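Cbm77-rfpl (Ruminococcus flavefaciens, PDB 5FU5) probably binds plant cell-wall polysaccharide as a family 77 carbohydrate-binding module of the bacterium's cellulosome. Local coordinates at residues 43-48 and 107-112. Sequence-based numbering, arbitrary orientation. Where two conformers were deposited one is given.
Sequences TQCLKM and NLFYME
L46 and L108 face each other as an antiparallel hydrogen-bonded pair, joined by two backbone hydrogen bonds: L46 N to L108 O at 2.8 Å and L108 N to L46 O at 2.9 Å. Next to them K47 and N107 form a non-hydrogen-bonded pair. Beyond F109 the two strands diverge, and a water bridges the gap, donating to Q44 O at 2.6 Å and to F109 O at 2.7 Å.

C45 CB makes a CH-pi contact with F109, sitting over the centre of one face of the ring, 3.5 Å from its centroid. With chi1 at 61°, C45 SG lies between its own backbone N and carbonyl carbon; it meets the ring obliquely, a sulfur-aromatic contact, and packs against N107 CB at 3.6 Å. T43 backbone atoms border the edge of the same ring.

N107 OD1 lies against the K47 backbone and side chain, 3.5 Å from K47 CA, with both side chains heading the same way, while N107 ND2 is hydrogen-bonded to E70. On the sheet face carrying L46 and L108, the contact is apolar: L46 CB lies 4.4 Å from L108 CB, and L108 continues onto L66 and F68 of strand 62-68.

F109 and Y110 both face V67, a classic beta bulge just past the paired residues. Strand 107-116 pairs with 40-47 here and also with 62-68, so the contact links strand 40-47, through 107-116, to strand 62-68 in the antiparallel, all-beta framework of this carbohydrate-binding module.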
loop_
_atom_site.group_PDB
_atom_site.type_symbol
_atom_site.label_atom_id
_atom_site.label_comp_id
_atom_site.label_asym_id
_atom_site.label_seq_id
_atom_site.Cartn_x
_atom_site.Cartn_y
_atom_site.Cartn_z
ATOM N N THR A 43 -7.138 10.535 -5.913
ATOM C CA THR A 43 -8.605 10.420 -6.074
ATOM C C THR A 43 -9.154 9.054 -6.437
ATOM O O THR A 43 -10.365 8.825 -6.261
ATOM C CB THR A 43 -9.087 11.401 -7.176
ATOM O OG1 THR A 43 -8.381 11.129 -8.386
ATOM C CG2 THR A 43 -8.838 12.872 -6.697
ATOM N N GLN A 44 -8.316 8.161 -6.986
ATOM C CA GLN A 44 -8.752 6.826 -7.359
ATOM C C GLN A 44 -8.046 5.836 -6.456
ATOM O O GLN A 44 -6.817 5.804 -6.386
ATOM C CB GLN A 44 -8.478 6.504 -8.829
ATOM C CG GLN A 44 -8.867 5.103 -9.219
ATOM C CD GLN A 44 -8.614 4.850 -10.676
ATOM O OE1 GLN A 44 -7.440 4.730 -11.120
ATOM N NE2 GLN A 44 -9.663 4.747 -11.416
ATOM N N CYS A 45 -8.848 5.010 -5.747
ATOM C CA CYS A 45 -8.295 4.049 -4.792
ATOM C C CYS A 45 -8.553 2.616 -5.206
ATOM O O CYS A 45 -9.412 2.345 -6.046
ATOM C CB CYS A 45 -8.950 4.315 -3.449
ATOM S SG CYS A 45 -10.746 4.126 -3.399
ATOM N N LEU A 46 -7.823 1.715 -4.535
ATOM C CA LEU A 46 -8.148 0.303 -4.471
ATOM C C LEU A 46 -9.038 0.131 -3.212
ATOM O O LEU A 46 -8.631 0.499 -2.108
ATOM C CB LEU A 46 -6.886 -0.517 -4.369
ATOM C CG LEU A 46 -7.054 -2.035 -4.489
ATOM C CD1 LEU A 46 -7.235 -2.385 -5.961
ATOM C CD2 LEU A 46 -5.853 -2.747 -3.881
ATOM N N LYS A 47 -10.243 -0.357 -3.437
ATOM C CA LYS A 47 -11.156 -0.658 -2.325
ATOM C C LYS A 47 -10.582 -1.856 -1.571
ATOM O O LYS A 47 -10.147 -2.826 -2.189
ATOM C CB LYS A 47 -12.555 -0.953 -2.844
ATOM C CG LYS A 47 -13.214 0.219 -3.593
ATOM C CD LYS A 47 -14.643 -0.077 -4.051
ATOM C CE LYS A 47 -14.708 -1.088 -5.153
ATOM N NZ LYS A 47 -16.079 -1.279 -5.727
ATOM N N MET A 48 -10.556 -1.780 -0.231
ATOM C CA MET A 48 -10.096 -2.940 0.545
ATOM C C MET A 48 -11.280 -3.848 0.796
ATOM O O MET A 48 -12.053 -3.611 1.703
ATOM C CB MET A 48 -9.381 -2.532 1.814
ATOM C CG MET A 48 -8.217 -1.599 1.575
ATOM S SD MET A 48 -6.692 -2.350 0.959
ATOM C CE MET A 48 -7.149 -3.417 -0.368
ATOM N N ASN A 107 -9.845 2.380 2.167
ATOM C CA ASN A 107 -9.591 2.626 0.731
ATOM C C ASN A 107 -8.162 3.146 0.520
ATOM O O ASN A 107 -7.766 4.140 1.101
ATOM C CB ASN A 107 -10.653 3.608 0.206
ATOM C CG ASN A 107 -12.035 2.995 0.272
ATOM O OD1 ASN A 107 -12.346 2.069 -0.482
ATOM N ND2 ASN A 107 -12.820 3.422 1.240
ATOM N N LEU A 108 -7.407 2.386 -0.282
ATOM C CA LEU A 108 -5.971 2.527 -0.454
ATOM C C LEU A 108 -5.617 3.396 -1.692
ATOM O O LEU A 108 -6.050 3.074 -2.803
ATOM C CB LEU A 108 -5.342 1.146 -0.585
ATOM C CG LEU A 108 -3.809 1.063 -0.790
ATOM C CD1 LEU A 108 -3.057 1.679 0.387
ATOM C CD2 LEU A 108 -3.367 -0.340 -1.086
ATOM N N PHE A 109 -4.812 4.434 -1.479
ATOM C CA PHE A 109 -4.484 5.386 -2.575
ATOM C C PHE A 109 -3.053 5.369 -3.092
ATOM O O PHE A 109 -2.784 5.767 -4.242
ATOM C CB PHE A 109 -4.868 6.804 -2.155
ATOM C CG PHE A 109 -6.353 7.042 -2.056
ATOM C CD1 PHE A 109 -7.097 6.577 -0.976
ATOM C CD2 PHE A 109 -7.037 7.777 -3.004
ATOM C CE1 PHE A 109 -8.449 6.777 -0.900
ATOM C CE2 PHE A 109 -8.382 8.015 -2.896
ATOM C CZ PHE A 109 -9.108 7.527 -1.849
ATOM N N TYR A 110 -2.109 4.929 -2.283
ATOM C CA TYR A 110 -0.685 4.997 -2.625
ATOM C C TYR A 110 0.063 3.962 -1.823
ATOM O O TYR A 110 -0.286 3.714 -0.660
ATOM C CB TYR A 110 -0.149 6.413 -2.325
ATOM C CG TYR A 110 1.269 6.706 -2.861
ATOM C CD1 TYR A 110 1.493 7.013 -4.193
ATOM C CD2 TYR A 110 2.361 6.679 -1.992
ATOM C CE1 TYR A 110 2.777 7.275 -4.627
ATOM C CE2 TYR A 110 3.641 6.914 -2.410
ATOM C CZ TYR A 110 3.853 7.232 -3.705
ATOM O OH TYR A 110 5.173 7.466 -4.057
ATOM N N MET A 111 1.098 3.403 -2.415
ATOM C CA MET A 111 1.981 2.562 -1.647
ATOM C C MET A 111 3.404 2.620 -2.131
ATOM O O MET A 111 3.682 2.949 -3.299
ATOM C CB MET A 111 1.448 1.138 -1.563
ATOM C CG MET A 111 1.362 0.382 -2.846
ATOM S SD MET A 111 0.664 -1.282 -2.667
ATOM C CE MET A 111 0.523 -1.468 -4.428
ATOM N N GLU A 112 4.321 2.410 -1.178
ATOM C CA GLU A 112 5.744 2.430 -1.434
ATOM C C GLU A 112 6.434 1.356 -0.627
ATOM O O GLU A 112 6.070 1.128 0.510
ATOM C CB GLU A 112 6.357 3.791 -1.073
ATOM C CG GLU A 112 7.842 3.669 -0.826
ATOM C CD GLU A 112 8.585 4.955 -0.806
ATOM O OE1 GLU A 112 7.970 6.026 -0.572
ATOM O OE2 GLU A 112 9.800 4.849 -1.040
HETATM O O HOH W 1 -4.666 7.166 -5.656
#